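Local atomic coordinates of protein Pcdhgb2 (Mus musculus, PDB entry 5SZR), a protein that probably acts, through extracellular cadherin domains of which this chain holds numbers 3 to 6, in calcium-dependent cell adhesion and perhaps in specific neuronal connections. Residues S114-T117 with P118-D122; T172-R175 with E176-P179; D48-V51 with E52-F55. All coordinates share one frame; numbering follows the deposited sequence.

Contact 1 (S114-T117 with P118-D122); sequences SVFT and PLPED. With CA (calcium ion), chain N; CA (calcium ion), chain M.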
ATOM      1  N   SER A 114      -7.582  22.853  17.737  1.00 54.19           N
ATOM      2  CA  SER A 114      -6.255  22.234  17.720  1.00 52.45           C
ATOM      3  C   SER A 114      -6.311  20.776  17.274  1.00 52.28           C
ATOM      4  O   SER A 114      -5.746  19.882  17.907  1.00 53.02           O
ATOM      5  CB  SER A 114      -5.576  22.358  19.086  1.00 53.48           C
ATOM      6  OG  SER A 114      -5.190  23.697  19.334  1.00 58.65           O
ATOM      7  N   VAL A 115      -7.003  20.535  16.162  1.00 51.83           N
ATOM      8  CA  VAL A 115      -6.980  19.206  15.564  1.00 59.74           C
ATOM      9  C   VAL A 115      -5.612  18.960  14.936  1.00 51.21           C
ATOM     10  O   VAL A 115      -5.123  19.769  14.137  1.00 52.07           O
ATOM     11  CB  VAL A 115      -8.106  19.057  14.534  1.00 60.98           C
ATOM     12  CG1 VAL A 115      -8.069  17.665  13.909  1.00 52.27           C
ATOM     13  CG2 VAL A 115      -9.448  19.324  15.189  1.00 52.63           C
ATOM     14  N   PHE A 116      -4.982  17.849  15.316  1.00 50.94           N
ATOM     15  CA  PHE A 116      -3.683  17.423  14.789  1.00 51.86           C
ATOM     16  C   PHE A 116      -3.857  17.037  13.321  1.00 50.75           C
ATOM     17  O   PHE A 116      -4.304  15.933  13.009  1.00 50.67           O
ATOM     18  CB  PHE A 116      -3.163  16.254  15.624  1.00 50.05           C
ATOM     19  CG  PHE A 116      -1.655  16.119  15.661  1.00 51.37           C
ATOM     20  CD1 PHE A 116      -0.860  16.550  14.612  1.00 50.99           C
ATOM     21  CD2 PHE A 116      -1.036  15.534  16.761  1.00 52.82           C
ATOM     22  CE1 PHE A 116       0.527  16.401  14.666  1.00 50.31           C
ATOM     23  CE2 PHE A 116       0.346  15.380  16.814  1.00 50.79           C
ATOM     24  CZ  PHE A 116       1.124  15.817  15.769  1.00 48.74           C
ATOM     25  N   THR A 117      -3.514  17.948  12.412  1.00 51.83           N
ATOM     26  CA  THR A 117      -3.770  17.753  10.983  1.00 55.45           C
ATOM     27  C   THR A 117      -2.541  18.026  10.102  1.00 54.80           C
ATOM     28  O   THR A 117      -2.091  19.165  10.002  1.00 56.94           O
ATOM     29  CB  THR A 117      -4.917  18.675  10.492  1.00 60.97           C
ATOM     30  OG1 THR A 117      -6.153  18.288  11.103  1.00 62.76           O
ATOM     31  CG2 THR A 117      -5.058  18.602   8.973  1.00 66.73           C
ATOM     32  N   PRO A 118      -1.992  16.986   9.453  1.00 54.62           N
ATOM     33  CA  PRO A 118      -2.369  15.577   9.572  1.00 52.93           C
ATOM     34  C   PRO A 118      -1.770  14.935  10.816  1.00 51.86           C
ATOM     35  O   PRO A 118      -0.919  15.540  11.472  1.00 50.64           O
ATOM     36  CB  PRO A 118      -1.780  14.954   8.306  1.00 55.02           C
ATOM     37  CG  PRO A 118      -0.581  15.786   8.028  1.00 54.43           C
ATOM     38  CD  PRO A 118      -0.973  17.188   8.404  1.00 55.00           C
ATOM     39  N   LEU A 119      -2.205  13.711  11.117  1.00 52.51           N
ATOM     40  CA  LEU A 119      -1.780  13.002  12.314  1.00 52.46           C
ATOM     41  C   LEU A 119      -0.766  11.934  11.933  1.00 51.59           C
ATOM     42  O   LEU A 119      -1.137  10.961  11.257  1.00 52.98           O
ATOM     43  CB  LEU A 119      -2.988  12.374  13.007  1.00 50.25           C
ATOM     44  CG  LEU A 119      -2.771  11.644  14.331  1.00 50.90           C
ATOM     45  CD1 LEU A 119      -2.244  12.601  15.378  1.00 51.46           C
ATOM     46  CD2 LEU A 119      -4.064  11.002  14.802  1.00 51.53           C
ATOM     47  N   PRO A 120       0.505  12.068  12.321  1.00 51.06           N
ATOM     48  CA  PRO A 120       1.511  11.059  11.953  1.00 51.63           C
ATOM     49  C   PRO A 120       1.130   9.661  12.420  1.00 54.48           C
ATOM     50  O   PRO A 120       0.676   9.462  13.548  1.00 60.94           O
ATOM     51  CB  PRO A 120       2.777  11.552  12.658  1.00 50.82           C
ATOM     52  CG  PRO A 120       2.590  13.025  12.767  1.00 50.72           C
ATOM     53  CD  PRO A 120       1.116  13.255  12.945  1.00 50.37           C
ATOM     54  N   GLU A 121       1.340   8.683  11.536  1.00 52.52           N
ATOM     55  CA  GLU A 121       0.970   7.305  11.832  1.00 51.77           C
ATOM     56  C   GLU A 121       1.811   6.692  12.944  1.00 49.00           C
ATOM     57  O   GLU A 121       1.423   5.660  13.500  1.00 48.74           O
ATOM     58  CB  GLU A 121       1.095   6.449  10.571  1.00 53.95           C
ATOM     59  CG  GLU A 121       2.520   6.227  10.106  1.00 51.84           C
ATOM     60  CD  GLU A 121       2.588   5.326   8.893  1.00 52.92           C
ATOM     61  OE1 GLU A 121       3.378   5.624   7.973  1.00 54.42           O
ATOM     62  OE2 GLU A 121       1.840   4.327   8.853  1.00 52.30           O
ATOM     63  N   ASP A 122       2.956   7.284  13.274  1.00 50.08           N
ATOM     64  CA  ASP A 122       3.796   6.778  14.349  1.00 53.25           C
ATOM     65  C   ASP A 122       3.582   7.541  15.653  1.00 51.65           C
ATOM     66  O   ASP A 122       4.405   7.438  16.569  1.00 50.08           O
ATOM     67  CB  ASP A 122       5.271   6.808  13.932  1.00 55.53           C
ATOM     68  CG  ASP A 122       5.793   8.216  13.698  1.00 62.35           C
ATOM     69  OD1 ASP A 122       7.026   8.405  13.751  1.00 67.83           O
ATOM     70  OD2 ASP A 122       4.980   9.131  13.463  1.00 63.00           O
TER
HETATM   71 CA    CA N 711       4.253   4.220   5.897  1.00 56.34          CA
HETATM   72 CA    CA M 710       2.524   1.998   8.652  1.00 54.11          CA
HETATM   73  O   HOH W   1       3.216  -0.334   8.030  1.00 47.48           O
HETATM   74  O   HOH W   2       2.170   1.297  10.913  1.00 51.19           O
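Phe116 lays its ring obliquely against the kinked stretch Pro118-Pro120, and this is the main side-chain contact here. Three atoms approach from one and the same side of the ring plane. Closest is the backbone oxygen of Pro118, 3.3 Å from Phe116 CD1, a contact of a carbonyl oxygen with a ring carbon, not a hydrogen bond. Next comes the methyl Leu119 CD1, 3.5 Å from Phe116 CD2, and then Pro120 CD, 3.6 Å from Phe116 CE1. The Phe116 side chain crosses those of Leu119 and Pro120 at about a right angle, and in each case one carbon, Leu119 CD1 or Pro120 CD, makes the approach. Phe116 CG swings roughly opposite its backbone nitrogen (chi1 -153°), which carries the ring forward along the chain and over the residues that follow.

The kink itself lies at Thr117-Pro118, whose peptide bond is cis: their CA atoms are only 2.9 Å apart. The Thr117 side chain points away from the following segment, and its CG2 merely flanks the peptide bond to Pro118; both residues are exposed. Putting an alanine at Phe116 would probably leave Leu119 CD1 and Pro120 CD without their aromatic partner and open a gap on that side of the kink.

The backbone on either side of the kink pairs with different strands: Phe116 bonds to Ile129, whereas Leu119 bonds to His204 and Ser206. Beyond it, Glu121 reaches the calcium ions, with OE2 2.4 Å from the calcium of chain M. A first strand that breaks at a kink, passes from one sheet to the other and ends in a calcium-binding glutamate is characteristic of the cadherin domain.

Contact 2 (T172-R175 with E176-P179); sequences TLDR and EAIP. With CA (calcium ion), chain M; CA (calcium ion), chain N.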
ATOM      1  N   THR A 172      -1.989   2.134  18.382  1.00 60.14           N
ATOM      2  CA  THR A 172      -1.006   2.470  17.360  1.00 57.59           C
ATOM      3  C   THR A 172      -1.687   2.609  16.005  1.00 57.46           C
ATOM      4  O   THR A 172      -2.547   1.803  15.637  1.00 59.11           O
ATOM      5  CB  THR A 172       0.082   1.401  17.280  1.00 57.36           C
ATOM      6  OG1 THR A 172      -0.526   0.106  17.320  1.00 58.67           O
ATOM      7  CG2 THR A 172       1.060   1.536  18.436  1.00 58.44           C
ATOM      8  N   LEU A 173      -1.295   3.637  15.262  1.00 56.17           N
ATOM      9  CA  LEU A 173      -1.890   3.917  13.968  1.00 56.60           C
ATOM     10  C   LEU A 173      -1.084   3.253  12.856  1.00 59.86           C
ATOM     11  O   LEU A 173       0.037   2.777  13.058  1.00 60.75           O
ATOM     12  CB  LEU A 173      -1.987   5.423  13.751  1.00 56.20           C
ATOM     13  CG  LEU A 173      -2.825   6.136  14.827  1.00 56.90           C
ATOM     14  CD1 LEU A 173      -2.521   7.623  14.871  1.00 49.94           C
ATOM     15  CD2 LEU A 173      -4.308   5.899  14.592  1.00 52.61           C
ATOM     16  N   ASP A 174      -1.677   3.214  11.660  1.00 60.42           N
ATOM     17  CA  ASP A 174      -1.012   2.613  10.506  1.00 55.77           C
ATOM     18  C   ASP A 174      -1.682   3.171   9.252  1.00 56.09           C
ATOM     19  O   ASP A 174      -2.796   2.763   8.913  1.00 56.76           O
ATOM     20  CB  ASP A 174      -1.087   1.094  10.552  1.00 56.04           C
ATOM     21  CG  ASP A 174      -0.402   0.438   9.361  1.00 57.23           C
ATOM     22  OD1 ASP A 174       0.351   1.127   8.643  1.00 55.05           O
ATOM     23  OD2 ASP A 174      -0.613  -0.774   9.147  1.00 59.21           O
ATOM     24  N   ARG A 175      -0.986   4.087   8.570  1.00 55.31           N
ATOM     25  CA  ARG A 175      -1.539   4.692   7.363  1.00 56.54           C
ATOM     26  C   ARG A 175      -1.811   3.642   6.296  1.00 57.71           C
ATOM     27  O   ARG A 175      -2.805   3.732   5.564  1.00 59.79           O
ATOM     28  CB  ARG A 175      -0.588   5.757   6.818  1.00 55.22           C
ATOM     29  CG  ARG A 175      -1.194   6.588   5.701  1.00 57.89           C
ATOM     30  CD  ARG A 175      -0.131   7.224   4.835  1.00 59.84           C
ATOM     31  NE  ARG A 175       0.580   6.230   4.036  1.00 62.69           N
ATOM     32  CZ  ARG A 175       0.153   5.778   2.860  1.00 66.65           C
ATOM     33  NH1 ARG A 175      -0.980   6.234   2.348  1.00 69.41           N
ATOM     34  NH2 ARG A 175       0.860   4.874   2.194  1.00 68.03           N
ATOM     35  N   GLU A 176      -0.939   2.637   6.191  1.00 57.60           N
ATOM     36  CA  GLU A 176      -1.102   1.617   5.164  1.00 59.95           C
ATOM     37  C   GLU A 176      -2.370   0.791   5.363  1.00 63.83           C
ATOM     38  O   GLU A 176      -2.858   0.188   4.400  1.00 67.36           O
ATOM     39  CB  GLU A 176       0.136   0.717   5.124  1.00 59.37           C
ATOM     40  CG  GLU A 176       1.331   1.326   4.381  1.00 58.43           C
ATOM     41  CD  GLU A 176       2.020   2.445   5.150  1.00 57.03           C
ATOM     42  OE1 GLU A 176       2.199   2.306   6.378  1.00 54.41           O
ATOM     43  OE2 GLU A 176       2.385   3.466   4.526  1.00 55.92           O
ATOM     44  N   ALA A 177      -2.926   0.762   6.574  1.00 63.82           N
ATOM     45  CA  ALA A 177      -4.172   0.054   6.846  1.00 63.68           C
ATOM     46  C   ALA A 177      -5.387   0.977   6.829  1.00 64.37           C
ATOM     47  O   ALA A 177      -6.385   0.669   6.170  1.00 67.19           O
ATOM     48  CB  ALA A 177      -4.083  -0.676   8.193  1.00 63.11           C
ATOM     49  N   ILE A 178      -5.327   2.101   7.540  1.00 62.12           N
ATOM     50  CA  ILE A 178      -6.414   3.081   7.559  1.00 69.93           C
ATOM     51  C   ILE A 178      -5.835   4.479   7.376  1.00 67.02           C
ATOM     52  O   ILE A 178      -5.214   5.017   8.303  1.00 58.28           O
ATOM     53  CB  ILE A 178      -7.228   3.004   8.859  1.00 62.40           C
ATOM     54  CG1 ILE A 178      -7.895   1.637   9.004  1.00 65.02           C
ATOM     55  CG2 ILE A 178      -8.267   4.108   8.881  1.00 67.84           C
ATOM     56  CD1 ILE A 178      -8.495   1.402  10.368  1.00 65.09           C
ATOM     57  N   PRO A 179      -6.013   5.100   6.212  1.00 68.32           N
ATOM     58  CA  PRO A 179      -5.371   6.398   5.968  1.00 67.77           C
ATOM     59  C   PRO A 179      -6.188   7.592   6.438  1.00 67.43           C
ATOM     60  O   PRO A 179      -5.631   8.679   6.619  1.00 58.79           O
ATOM     61  CB  PRO A 179      -5.194   6.412   4.444  1.00 69.77           C
ATOM     62  CG  PRO A 179      -6.326   5.589   3.940  1.00 65.75           C
ATOM     63  CD  PRO A 179      -6.575   4.519   4.979  1.00 71.17           C
TER
HETATM   64 CA    CA M 710       2.524   1.998   8.652  1.00 54.11          CA
HETATM   65 CA    CA N 711       4.253   4.220   5.897  1.00 56.34          CA
HETATM   66  O   HOH W   2       2.170   1.297  10.913  1.00 51.19           O
HETATM   67  O   HOH W   1       3.216  -0.334   8.030  1.00 47.48           O
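Asp174 and Glu176 meet at the calcium of chain M, held respectively through OD1 at 2.3 Å and OE1 at 2.3 Å. They are the acids of the Asp-Arg-Glu motif, a calcium-binding signature of cadherin domains. Their carboxylate planes stand 46° apart, and the metal bridges oxygens whose negative charges would otherwise repel. Glu176 then spans to the second calcium, chain N: OE2 binds it at 2.4 Å, while OE1 makes a longer approach of 2.9 Å. Glu121, Asp207, Val208, Asp210 and Asp243 supply further ligands.

Arg175 forms the next shell. A bend at chi3 (70°) turns its guanidinium back beside the glutamate, where NH2 donates to Glu176 OE2 over 3.1 Å, on the anti side but tilted out of the carboxylate plane; a weak bond from NE reaches the same oxygen. NE is also bonded to Asp207, so the arginine probably steadies two ligands and offsets part of their charge.

Further out, a backbone turn probably sets the spacing of the acids, with a weak bond from Glu176 N to Asp174 OD1. Asp174 O accepts Ala177 N, from above the carbonyl plane, at 3.1 Å, and Ile178 N, almost straight at 172°, over 3.0 Å.

Contact 3 (D48-V51 with E52-F55); sequences DEQV and ERIF. With EDO (1,2-ethanediol), chain B.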
ATOM      1  N   ASP A  48     -40.504  47.683  34.626  1.00 64.63           N
ATOM      2  CA  ASP A  48     -39.511  47.634  33.571  1.00 63.50           C
ATOM      3  C   ASP A  48     -40.192  47.672  32.207  1.00 63.84           C
ATOM      4  O   ASP A  48     -41.355  47.289  32.057  1.00 63.42           O
ATOM      5  CB  ASP A  48     -38.659  46.374  33.711  1.00 62.95           C
ATOM      6  CG  ASP A  48     -37.528  46.321  32.708  1.00 64.45           C
ATOM      7  OD1 ASP A  48     -36.575  47.118  32.848  1.00 65.69           O
ATOM      8  OD2 ASP A  48     -37.596  45.485  31.783  1.00 65.30           O
ATOM      9  N   GLU A  49     -39.453  48.166  31.210  1.00 64.29           N
ATOM     10  CA  GLU A  49     -39.999  48.268  29.861  1.00 65.28           C
ATOM     11  C   GLU A  49     -40.456  46.911  29.342  1.00 66.04           C
ATOM     12  O   GLU A  49     -41.470  46.815  28.640  1.00 66.99           O
ATOM     13  CB  GLU A  49     -38.958  48.877  28.923  1.00 65.95           C
ATOM     14  CG  GLU A  49     -39.339  48.811  27.459  1.00 65.83           C
ATOM     15  CD  GLU A  49     -38.255  49.350  26.552  1.00 67.96           C
ATOM     16  OE1 GLU A  49     -37.165  49.677  27.066  1.00 65.23           O
ATOM     17  OE2 GLU A  49     -38.496  49.449  25.331  1.00 69.66           O
ATOM     18  N   GLN A  50     -39.730  45.847  29.688  1.00 66.51           N
ATOM     19  CA  GLN A  50     -40.098  44.520  29.213  1.00 66.90           C
ATOM     20  C   GLN A  50     -41.392  44.015  29.840  1.00 68.77           C
ATOM     21  O   GLN A  50     -42.058  43.163  29.245  1.00 71.94           O
ATOM     22  CB  GLN A  50     -38.956  43.536  29.473  1.00 66.71           C
ATOM     23  CG  GLN A  50     -37.650  43.958  28.832  1.00 69.49           C
ATOM     24  CD  GLN A  50     -37.830  44.404  27.392  1.00 73.20           C
ATOM     25  OE1 GLN A  50     -37.394  45.492  27.009  1.00 75.77           O
ATOM     26  NE2 GLN A  50     -38.469  43.562  26.584  1.00 73.98           N
ATOM     27  N   VAL A  51     -41.763  44.517  31.019  1.00 67.48           N
ATOM     28  CA  VAL A  51     -43.066  44.174  31.588  1.00 68.02           C
ATOM     29  C   VAL A  51     -44.183  44.617  30.650  1.00 72.14           C
ATOM     30  O   VAL A  51     -45.091  43.842  30.325  1.00 72.14           O
ATOM     31  CB  VAL A  51     -43.228  44.795  32.989  1.00 63.66           C
ATOM     32  CG1 VAL A  51     -44.679  44.703  33.448  1.00 63.94           C
ATOM     33  CG2 VAL A  51     -42.313  44.110  33.991  1.00 59.77           C
ATOM     34  N   GLU A  52     -44.128  45.876  30.201  1.00 76.64           N
ATOM     35  CA  GLU A  52     -45.125  46.378  29.263  1.00 81.01           C
ATOM     36  C   GLU A  52     -45.125  45.587  27.961  1.00 82.98           C
ATOM     37  O   GLU A  52     -46.135  45.562  27.251  1.00 84.29           O
ATOM     38  CB  GLU A  52     -44.870  47.857  28.971  1.00 86.38           C
ATOM     39  CG  GLU A  52     -45.130  48.797  30.136  1.00 90.51           C
ATOM     40  CD  GLU A  52     -46.599  49.151  30.293  1.00 94.35           C
ATOM     41  OE1 GLU A  52     -47.451  48.468  29.685  1.00 96.77           O
ATOM     42  OE2 GLU A  52     -46.901  50.120  31.023  1.00 95.54           O
ATOM     43  N   ARG A  53     -44.008  44.938  27.632  1.00 82.46           N
ATOM     44  CA  ARG A  53     -43.844  44.245  26.365  1.00 83.89           C
ATOM     45  C   ARG A  53     -44.175  42.760  26.441  1.00 79.57           C
ATOM     46  O   ARG A  53     -44.339  42.119  25.399  1.00 79.58           O
ATOM     47  CB  ARG A  53     -42.404  44.424  25.867  1.00 88.80           C
ATOM     48  CG  ARG A  53     -42.264  44.477  24.360  1.00 95.96           C
ATOM     49  CD  ARG A  53     -41.239  45.523  23.941  1.00102.58           C
ATOM     50  NE  ARG A  53     -41.341  46.764  24.715  1.00105.13           N
ATOM     51  CZ  ARG A  53     -42.325  47.657  24.601  1.00106.52           C
ATOM     52  NH1 ARG A  53     -42.314  48.758  25.344  1.00104.37           N
ATOM     53  NH2 ARG A  53     -43.325  47.452  23.753  1.00109.32           N
ATOM     54  N   ILE A  54     -44.289  42.204  27.641  1.00 76.16           N
ATOM     55  CA  ILE A  54     -44.525  40.782  27.834  1.00 73.19           C
ATOM     56  C   ILE A  54     -45.921  40.509  28.383  1.00 69.14           C
ATOM     57  O   ILE A  54     -46.565  39.534  27.985  1.00 66.83           O
ATOM     58  CB  ILE A  54     -43.438  40.186  28.760  1.00 72.76           C
ATOM     59  CG1 ILE A  54     -42.076  40.180  28.064  1.00 73.17           C
ATOM     60  CG2 ILE A  54     -43.813  38.788  29.227  1.00 72.75           C
ATOM     61  CD1 ILE A  54     -42.004  39.231  26.887  1.00 75.75           C
ATOM     62  N   PHE A  55     -46.405  41.355  29.289  1.00 68.16           N
ATOM     63  CA  PHE A  55     -47.663  41.121  29.981  1.00 67.57           C
ATOM     64  C   PHE A  55     -48.728  42.126  29.560  1.00 69.79           C
ATOM     65  O   PHE A  55     -48.433  43.279  29.226  1.00 71.37           O
ATOM     66  CB  PHE A  55     -47.477  41.194  31.503  1.00 63.97           C
ATOM     67  CG  PHE A  55     -46.476  40.219  32.037  1.00 59.95           C
ATOM     68  CD1 PHE A  55     -46.847  38.920  32.330  1.00 58.65           C
ATOM     69  CD2 PHE A  55     -45.164  40.603  32.249  1.00 59.20           C
ATOM     70  CE1 PHE A  55     -45.925  38.017  32.823  1.00 59.00           C
ATOM     71  CE2 PHE A  55     -44.236  39.708  32.743  1.00 58.26           C
ATOM     72  CZ  PHE A  55     -44.616  38.410  33.030  1.00 58.10           C
TER
HETATM   73  C1  EDO B 726     -36.423  51.281  33.144  1.00 78.70           C
HETATM   74  O1  EDO B 726     -35.949  50.153  33.888  1.00 76.72           O
HETATM   75  C2  EDO B 726     -36.845  50.844  31.749  1.00 82.14           C
HETATM   76  O2  EDO B 726     -37.939  49.928  31.854  1.00 84.40           O
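The Phe55 ring, just past the short helix 49-54 of a cadherin domain, has the backbone oxygen of Val51 at its edge, near the ring plane, with Phe55 CD2 3.8 Å from Val51 O. One face carries Ile54 CG2, 3.6 Å above the plane and displaced toward the rim, and Tyr78 of strand 77-85 packs with the ring edge-to-face. The second flat group, the Arg53 guanidinium, receives an aliphatic neighbour in its plane: Glu49 CG lies at its edge, 3.7 Å from Arg53 NH1. The Glu49 carboxylate stands nearly perpendicular to the guanidinium, with planes 81° apart, and Glu49 OE2 is 3.9 Å from Arg53 NH1. This is a long salt bridge, consistent with a loose attraction at an exposed surface.

Most of these residues belong to the helix, the connection between strands C and D of the cadherin fold, which is helical here. Asp48 is its N-cap. Its first torsion, -175°, holds CG across from the backbone N and beside the carbonyl carbon, and OD2 accepts from Gln50 N at 3.0 Å, the amide meeting it from above the carboxylate plane. A molecule of 1,2-ethanediol, probably from the crystallisation liquor, lies against Asp48 OD1; its very short approach to Glu49 N is doubtful.

The helix has one exposed flank, bearing Glu49, Gln50 and Arg53, while Val51 on the inner side and Phe55 both rest on Leu80. Contact between those two side chains is slight, Val51 CG1 being 4.3 Å from Phe55 CD2. The backbone is tied more firmly where the helix ends: Val51 O takes Ile54 N at 3.2 Å from above its carbonyl plane, and the straighter Phe55 N bond, at 167°, over 3.0 Å.

Overall arrangement
Contact 3 comes first along the chain, in the first cadherin domain of this chain; contacts 1 and 2 follow in the second. The latter two have centres 12 Å apart and touch: Glu121 OE2 lies 2.9 Å from Arg175 N, a probable hydrogen bond, and both share two calcium ions and two waters. Residues distant in sequence are thus brought together at the end of this domain that faces the next, where calcium ligands from both domains probably stiffen the junction. Contact 3 stands apart, its centre about 53 Å from that of contact 1 and 61 Å from that of contact 2, as expected in an elongated row of domains.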